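Local atomic coordinates of ribonuclease VapC (Haemophilus influenzae, PDB entry 6NKL), a protein that probably acts as the toxin of a toxin-antitoxin pair, a magnesium-dependent ribonuclease of the PIN domain family. Residues S37-T40 and Y41-I45; C78-Y81 and G82-A85; I95-N98 and D99-A103. All coordinates share one frame; numbering follows the deposited sequence.

Contact 1 of 3, residues S37-T40 and Y41-I45; sequences SFIT and YAELI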
loop_
_atom_site.group_PDB
_atom_site.type_symbol
_atom_site.label_atom_id
_atom_site.label_comp_id
_atom_site.label_asym_id
_atom_site.label_seq_id
_atom_site.Cartn_x
_atom_site.Cartn_y
_atom_site.Cartn_z
ATOM N N SER B 37 4.538 8.868 -4.124
ATOM C CA SER B 37 4.192 7.913 -3.082
ATOM C C SER B 37 5.231 6.795 -3.052
ATOM O O SER B 37 5.885 6.486 -4.064
ATOM C CB SER B 37 2.774 7.365 -3.313
ATOM O OG SER B 37 2.469 6.248 -2.488
ATOM N N PHE B 38 5.414 6.219 -1.858
ATOM C CA PHE B 38 6.196 4.990 -1.711
ATOM C C PHE B 38 5.724 3.893 -2.652
ATOM O O PHE B 38 6.522 3.045 -3.061
ATOM C CB PHE B 38 6.134 4.474 -0.272
ATOM C CG PHE B 38 4.840 3.799 0.077
ATOM C CD1 PHE B 38 3.714 4.544 0.369
ATOM C CD2 PHE B 38 4.763 2.418 0.128
ATOM C CE1 PHE B 38 2.518 3.932 0.677
ATOM C CE2 PHE B 38 3.577 1.799 0.452
ATOM C CZ PHE B 38 2.453 2.546 0.722
ATOM N N ILE B 39 4.433 3.882 -2.998
ATOM C CA ILE B 39 3.931 2.917 -3.966
ATOM C C ILE B 39 4.706 3.044 -5.253
ATOM O O ILE B 39 5.234 2.063 -5.786
ATOM C CB ILE B 39 2.428 3.130 -4.228
ATOM C CG1 ILE B 39 1.637 2.916 -2.925
ATOM C CG2 ILE B 39 1.978 2.241 -5.372
ATOM C CD1 ILE B 39 1.479 1.463 -2.490
ATOM N N THR B 40 4.777 4.268 -5.765
ATOM C CA THR B 40 5.416 4.528 -7.043
ATOM C C THR B 40 6.902 4.203 -6.963
ATOM O O THR B 40 7.481 3.636 -7.895
ATOM C CB THR B 40 5.179 5.993 -7.453
ATOM O OG1 THR B 40 3.776 6.225 -7.701
ATOM C CG2 THR B 40 5.984 6.358 -8.731
ATOM N N TYR B 41 7.532 4.529 -5.839
ATOM C CA TYR B 41 8.950 4.229 -5.683
ATOM C C TYR B 41 9.182 2.722 -5.737
ATOM O O TYR B 41 10.156 2.247 -6.320
ATOM C CB TYR B 41 9.426 4.833 -4.360
ATOM C CG TYR B 41 10.856 4.592 -3.960
ATOM C CD1 TYR B 41 11.888 4.935 -4.800
ATOM C CD2 TYR B 41 11.174 4.083 -2.688
ATOM C CE1 TYR B 41 13.192 4.772 -4.432
ATOM C CE2 TYR B 41 12.488 3.884 -2.309
ATOM C CZ TYR B 41 13.501 4.255 -3.192
ATOM O OH TYR B 41 14.823 4.099 -2.870
ATOM N N ALA B 42 8.286 1.956 -5.142
ATOM C CA ALA B 42 8.399 0.503 -5.202
ATOM C C ALA B 42 8.266 0.014 -6.644
ATOM O O ALA B 42 8.987 -0.897 -7.068
ATOM C CB ALA B 42 7.343 -0.125 -4.275
ATOM N N GLU B 43 7.367 0.615 -7.424
ATOM C CA GLU B 43 7.258 0.223 -8.834
ATOM C C GLU B 43 8.528 0.589 -9.593
ATOM O O GLU B 43 9.009 -0.187 -10.436
ATOM C CB GLU B 43 6.026 0.869 -9.488
ATOM C CG GLU B 43 4.681 0.370 -8.903
ATOM C CD GLU B 43 3.468 0.890 -9.659
ATOM O OE1 GLU B 43 2.859 1.884 -9.203
ATOM O OE2 GLU B 43 3.161 0.329 -10.731
ATOM N N LEU B 44 9.113 1.744 -9.280
ATOM C CA LEU B 44 10.408 2.074 -9.862
ATOM C C LEU B 44 11.450 1.007 -9.536
ATOM O O LEU B 44 12.173 0.544 -10.427
ATOM C CB LEU B 44 10.865 3.445 -9.388
ATOM C CG LEU B 44 10.029 4.624 -9.912
ATOM C CD1 LEU B 44 10.598 5.929 -9.402
ATOM C CD2 LEU B 44 9.975 4.611 -11.412
ATOM N N ILE B 45 11.581 0.637 -8.260
ATOM C CA ILE B 45 12.523 -0.428 -7.898
ATOM C C ILE B 45 12.268 -1.698 -8.718
ATOM O O ILE B 45 13.201 -2.430 -9.066
ATOM C CB ILE B 45 12.436 -0.746 -6.395
ATOM C CG1 ILE B 45 12.694 0.466 -5.500
ATOM C CG2 ILE B 45 13.420 -1.851 -6.056
ATOM C CD1 ILE B 45 14.048 0.992 -5.583
#

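Contact 2 of 3, residues C78-Y81 and G82-A85; sequences CLHY and GKWA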
loop_
_atom_site.group_PDB
_atom_site.type_symbol
_atom_site.label_atom_id
_atom_site.label_comp_id
_atom_site.label_asym_id
_atom_site.label_seq_id
_atom_site.Cartn_x
_atom_site.Cartn_y
_atom_site.Cartn_z
ATOM N N CYS B 78 -4.780 4.862 5.634
ATOM C CA CYS B 78 -5.587 3.661 5.875
ATOM C C CYS B 78 -7.065 3.992 6.028
ATOM O O CYS B 78 -7.931 3.220 5.591
ATOM C CB CYS B 78 -5.088 2.932 7.137
ATOM S SG CYS B 78 -3.321 2.484 7.050
ATOM N N LEU B 79 -7.374 5.100 6.699
ATOM C CA LEU B 79 -8.758 5.558 6.788
ATOM C C LEU B 79 -9.331 5.812 5.407
ATOM O O LEU B 79 -10.441 5.362 5.092
ATOM C CB LEU B 79 -8.839 6.821 7.662
ATOM C CG LEU B 79 -8.175 6.641 9.045
ATOM C CD1 LEU B 79 -8.152 7.907 9.867
ATOM C CD2 LEU B 79 -8.866 5.502 9.841
ATOM N N HIS B 80 -8.574 6.520 4.551
ATOM C CA HIS B 80 -9.076 6.800 3.205
ATOM C C HIS B 80 -9.175 5.541 2.376
ATOM O O HIS B 80 -10.107 5.387 1.579
ATOM C CB HIS B 80 -8.185 7.807 2.489
ATOM C CG HIS B 80 -8.277 9.192 3.042
ATOM N ND1 HIS B 80 -9.313 10.043 2.728
ATOM C CD2 HIS B 80 -7.454 9.880 3.872
ATOM C CE1 HIS B 80 -9.133 11.192 3.353
ATOM N NE2 HIS B 80 -8.017 11.116 4.057
ATOM N N TYR B 81 -8.185 4.655 2.480
ATOM C CA TYR B 81 -8.250 3.425 1.699
ATOM C C TYR B 81 -9.458 2.585 2.103
ATOM O O TYR B 81 -10.152 2.046 1.243
ATOM C CB TYR B 81 -6.965 2.630 1.864
ATOM C CG TYR B 81 -6.900 1.379 1.022
ATOM C CD1 TYR B 81 -6.249 1.377 -0.195
ATOM C CD2 TYR B 81 -7.481 0.203 1.443
ATOM C CE1 TYR B 81 -6.182 0.231 -0.962
ATOM C CE2 TYR B 81 -7.401 -0.951 0.685
ATOM C CZ TYR B 81 -6.768 -0.926 -0.514
ATOM O OH TYR B 81 -6.681 -2.087 -1.266
ATOM N N GLY B 82 -9.734 2.470 3.411
ATOM C CA GLY B 82 -10.887 1.694 3.842
ATOM C C GLY B 82 -12.199 2.229 3.295
ATOM O O GLY B 82 -13.072 1.462 2.887
ATOM N N LYS B 83 -12.368 3.554 3.298
ATOM C CA LYS B 83 -13.603 4.134 2.784
ATOM C C LYS B 83 -13.754 3.843 1.307
ATOM O O LYS B 83 -14.802 3.376 0.855
ATOM C CB LYS B 83 -13.622 5.646 3.017
ATOM C CG LYS B 83 -14.931 6.313 2.622
ATOM C CD LYS B 83 -14.742 7.795 2.258
ATOM C CE LYS B 83 -13.941 8.520 3.341
ATOM N NZ LYS B 83 -13.599 9.943 2.980
ATOM N N TRP B 84 -12.700 4.109 0.531
ATOM C CA TRP B 84 -12.840 4.078 -0.914
ATOM C C TRP B 84 -12.763 2.660 -1.450
ATOM O O TRP B 84 -13.454 2.335 -2.418
ATOM C CB TRP B 84 -11.783 5.000 -1.559
ATOM C CG TRP B 84 -12.218 6.419 -1.418
ATOM C CD1 TRP B 84 -11.693 7.379 -0.604
ATOM C CD2 TRP B 84 -13.326 7.017 -2.080
ATOM N NE1 TRP B 84 -12.400 8.549 -0.733
ATOM C CE2 TRP B 84 -13.418 8.349 -1.628
ATOM C CE3 TRP B 84 -14.252 6.553 -3.007
ATOM C CZ2 TRP B 84 -14.408 9.231 -2.081
ATOM C CZ3 TRP B 84 -15.238 7.427 -3.466
ATOM C CH2 TRP B 84 -15.315 8.751 -2.993
ATOM N N ALA B 85 -11.973 1.795 -0.826
ATOM C CA ALA B 85 -12.042 0.375 -1.171
ATOM C C ALA B 85 -13.459 -0.170 -1.002
ATOM O O ALA B 85 -13.926 -0.984 -1.805
ATOM C CB ALA B 85 -11.092 -0.437 -0.298
HETATM O O HOH W 1 -11.591 10.227 1.629
#

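Contact 3 of 3, residues I95-N98 and D99-A103; sequences IGNN and DLWIA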
loop_
_atom_site.group_PDB
_atom_site.type_symbol
_atom_site.label_atom_id
_atom_site.label_comp_id
_atom_site.label_asym_id
_atom_site.label_seq_id
_atom_site.Cartn_x
_atom_site.Cartn_y
_atom_site.Cartn_z
ATOM N N ILE B 95 -10.530 0.784 -10.336
ATOM C CA ILE B 95 -9.228 1.390 -10.061
ATOM C C ILE B 95 -8.258 0.305 -9.611
ATOM O O ILE B 95 -8.577 -0.473 -8.710
ATOM C CB ILE B 95 -9.356 2.495 -8.999
ATOM C CG1 ILE B 95 -10.318 3.557 -9.527
ATOM C CG2 ILE B 95 -7.991 3.087 -8.685
ATOM C CD1 ILE B 95 -10.554 4.716 -8.608
ATOM N N GLY B 96 -7.068 0.256 -10.229
ATOM C CA GLY B 96 -6.062 -0.710 -9.808
ATOM C C GLY B 96 -5.630 -0.507 -8.362
ATOM O O GLY B 96 -5.719 0.598 -7.804
ATOM N N ASN B 97 -5.117 -1.586 -7.743
ATOM C CA ASN B 97 -4.856 -1.531 -6.304
ATOM C C ASN B 97 -3.769 -0.523 -5.986
ATOM O O ASN B 97 -3.906 0.262 -5.040
ATOM C CB ASN B 97 -4.474 -2.889 -5.717
ATOM C CG ASN B 97 -4.518 -2.892 -4.127
ATOM O OD1 ASN B 97 -3.645 -3.470 -3.458
ATOM N ND2 ASN B 97 -5.521 -2.219 -3.551
ATOM N N ASN B 98 -2.686 -0.518 -6.761
ATOM C CA ASN B 98 -1.610 0.427 -6.488
ATOM C C ASN B 98 -2.030 1.857 -6.824
ATOM O O ASN B 98 -1.641 2.796 -6.123
ATOM C CB ASN B 98 -0.348 0.040 -7.248
ATOM C CG ASN B 98 0.430 -1.068 -6.542
ATOM O OD1 ASN B 98 0.255 -1.287 -5.343
ATOM N ND2 ASN B 98 1.302 -1.749 -7.272
ATOM N N ASP B 99 -2.839 2.042 -7.875
ATOM C CA ASP B 99 -3.389 3.367 -8.147
ATOM C C ASP B 99 -4.254 3.833 -6.990
ATOM O O ASP B 99 -4.246 5.014 -6.628
ATOM C CB ASP B 99 -4.203 3.356 -9.431
ATOM C CG ASP B 99 -3.322 3.465 -10.705
ATOM O OD1 ASP B 99 -2.115 3.851 -10.599
ATOM O OD2 ASP B 99 -3.859 3.182 -11.820
ATOM N N LEU B 100 -4.999 2.913 -6.382
ATOM C CA LEU B 100 -5.854 3.292 -5.264
ATOM C C LEU B 100 -5.030 3.709 -4.061
ATOM O O LEU B 100 -5.343 4.706 -3.406
ATOM C CB LEU B 100 -6.761 2.142 -4.868
ATOM C CG LEU B 100 -7.742 2.421 -3.738
ATOM C CD1 LEU B 100 -8.656 3.575 -4.120
ATOM C CD2 LEU B 100 -8.550 1.168 -3.474
ATOM N N TRP B 101 -3.992 2.937 -3.728
ATOM C CA TRP B 101 -3.128 3.338 -2.624
ATOM C C TRP B 101 -2.559 4.727 -2.890
ATOM O O TRP B 101 -2.521 5.561 -1.994
ATOM C CB TRP B 101 -2.014 2.311 -2.410
ATOM C CG TRP B 101 -2.439 1.143 -1.593
ATOM C CD1 TRP B 101 -2.624 -0.147 -2.020
ATOM C CD2 TRP B 101 -2.735 1.146 -0.195
ATOM N NE1 TRP B 101 -3.001 -0.945 -0.970
ATOM C CE2 TRP B 101 -3.084 -0.173 0.162
ATOM C CE3 TRP B 101 -2.747 2.138 0.790
ATOM C CZ2 TRP B 101 -3.437 -0.513 1.453
ATOM C CZ3 TRP B 101 -3.093 1.798 2.063
ATOM C CH2 TRP B 101 -3.438 0.483 2.390
ATOM N N ILE B 102 -2.175 5.009 -4.138
ATOM C CA ILE B 102 -1.567 6.289 -4.477
ATOM C C ILE B 102 -2.577 7.412 -4.282
ATOM O O ILE B 102 -2.294 8.417 -3.612
ATOM C CB ILE B 102 -1.019 6.233 -5.917
ATOM C CG1 ILE B 102 0.187 5.310 -5.986
ATOM C CG2 ILE B 102 -0.561 7.611 -6.438
ATOM C CD1 ILE B 102 0.608 4.997 -7.416
ATOM N N ALA B 103 -3.800 7.207 -4.776
ATOM C CA ALA B 103 -4.858 8.199 -4.590
ATOM C C ALA B 103 -5.095 8.471 -3.111
ATOM O O ALA B 103 -5.199 9.629 -2.681
ATOM C CB ALA B 103 -6.145 7.727 -5.274
HETATM O O HOH W 2 -6.501 2.330 -12.123
#

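Contact 1 of 3, residues S37-T40 and Y41-I45
This is a local helical contact at the start of helix 38-49, where strand 33-37 of the parallel PIN-domain sheet runs straight into the helix and Ser37 O accepts from Tyr41 N. Ser37 is the N-cap: its OG takes the amide hydrogen of Ile39 N at 3.1 Å, with a fairly straight N-H...O angle of 158°. The same OG is hydrogen-bonded to His105 ND1, which ties the cap to a second helix. Beyond it the i to i+4 bonds follow in order, among them Ala42 N to Phe38 O at 2.9 Å and Leu44 N to Thr40 O, also 2.9 Å. One turn apart, the side chains of Ile39 and Glu43 pass at a slant. The branch methyl Ile39 CG2 lies 3.9 Å from Glu43 OE1, and Glu43 CG rests over Ile39 O at 3.6 Å. Leu44 bends back in the same manner, its CG 3.4 Å from Thr40 O. With chi1 at -66°, Thr40 carries OG1 beside its own backbone N, where it hydrogen-bonds to Thr7 OG1, a hydroxyl also bonded to Glu43 OE1, which in turn forms a salt bridge with a basic side chain of another protein's chain, probably the antitoxin. Within the first turn, Ile39 CG1 sits 3.7 Å above one face of the Phe38 ring, offset toward its rim. Ile39 and Thr40 pack on helix 97-109, Tyr41 and Leu44 on helix 54-67, and Thr40 and Leu44 on helix 7-15, while Phe38 stacks edge-to-face with Trp101 of the second subunit.

Contact 2 of 3, residues C78-Y81 and G82-A85
One water is gripped by His80, Lys83 and Trp84, three side chains gathered on one flank of helix 75-89 in the PIN domain. It accepts from Trp84 NE1 at an ordinary 3.0 Å and from Lys83 NZ at 2.4 Å, and lies at the edge of the His80 ring, in its plane, 2.5 Å from His80 ND1. The last two separations are shorter than usual, so they and the exact position of the water are doubtful. The lysine and histidine nitrogens, His80 ND1 and Lys83 NZ, are themselves 4.3 Å apart, so a charged lysine may disfavour protonation of the imidazole. Lys83 CD lies over one face of the Trp84 indole, 3.8 Å above the plane and offset toward the rim; from there a bend at chi3 (-50°) turns NZ to the water. The indole in turn brings its edge to the backbone, with Trp84 CD1 3.4 Å from His80 O. That carbonyl also accepts the ordinary helical bond from Trp84 N, and one turn earlier Gly82 N bonds to Cys78 O. Tyr81 projects from another side of the helix, and its OH is hydrogen-bonded to Asn97 ND2 of helix 97-109 and to Asn98 ND2 of the second subunit. Tyr81 CG stands anti to the backbone N (chi1 -176°), which sends the ring alongside the next turn, and Tyr81 CE2 meets the methyl Ala85 CB obliquely at 3.9 Å.

Contact 3 of 3, residues I95-N98 and D99-A103
Helix 97-109 starts at Asn97, with Gly96 as its N-cap and Gly96 O accepting Leu100 N at 2.8 Å, followed by Trp101 N to Asn97 O and Ile102 N to Asn98 O. A water spans the cap: it accepts from Gly96 N and donates to Asp99 OD2 at 2.8 Å, so the carboxylate is linked back to the loop. Asp99 is a predicted magnesium ligand; its OD1 forms a salt bridge with a basic side chain of another protein's chain, probably the antitoxin. Just before the helix, Ile95 turns its methyl CG2 inward to meet Asp99 CB at 3.9 Å and Leu100 CB at 4.1 Å. Asn97 and Trp101, one turn apart, run side by side and point the same way, with amide and indole planes 68° apart. Asn97 CG stands anti to the backbone N (chi1 -167°), which lays the amide alongside the indole; its OD1 lies at the ring edge, in plane, 3.6 Å from Trp101 NE1. Across the dimer, Trp101 NE1 is hydrogen-bonded to Asn98 OD1 of the second subunit, and Asn97 OD1 and Asn98 OD1 both to Asn97 ND2 of that subunit, so the two asparagines belong to a polar seam between the copies. Ile102 folds over the turn before it, its CG1 3.1 Å from Asn98 O. Asn98, Trp101 and Ile102 pack against Ile39 of helix 38-49, while Ile95, Leu100 and Trp101 pack on helix 75-89.

Overall arrangement
Contact 3 is the hub: its centre lies about 12 Å from that of contact 1 and about 11 Å from that of contact 2, whereas contacts 1 and 2 are about 20 Å apart between centres and do not touch. Contact 1 meets it through Ile39 and Thr40, the closest pair being Thr40 OG1 and Ile102 CD1 at 3.4 Å. Contact 2 meets it by stacking Tyr81 on Trp101, with Tyr81 CE1 3.3 Å from Trp101 CE2. Of the predicted magnesium ligands, Asp99 lies in contact 3 and Asp6 beside it, about 4 Å from Ile102 and about 5 Å from Thr40, side chain to side chain; Glu43 is about 6 Å from Asp99. All three contacts touch the second subunit.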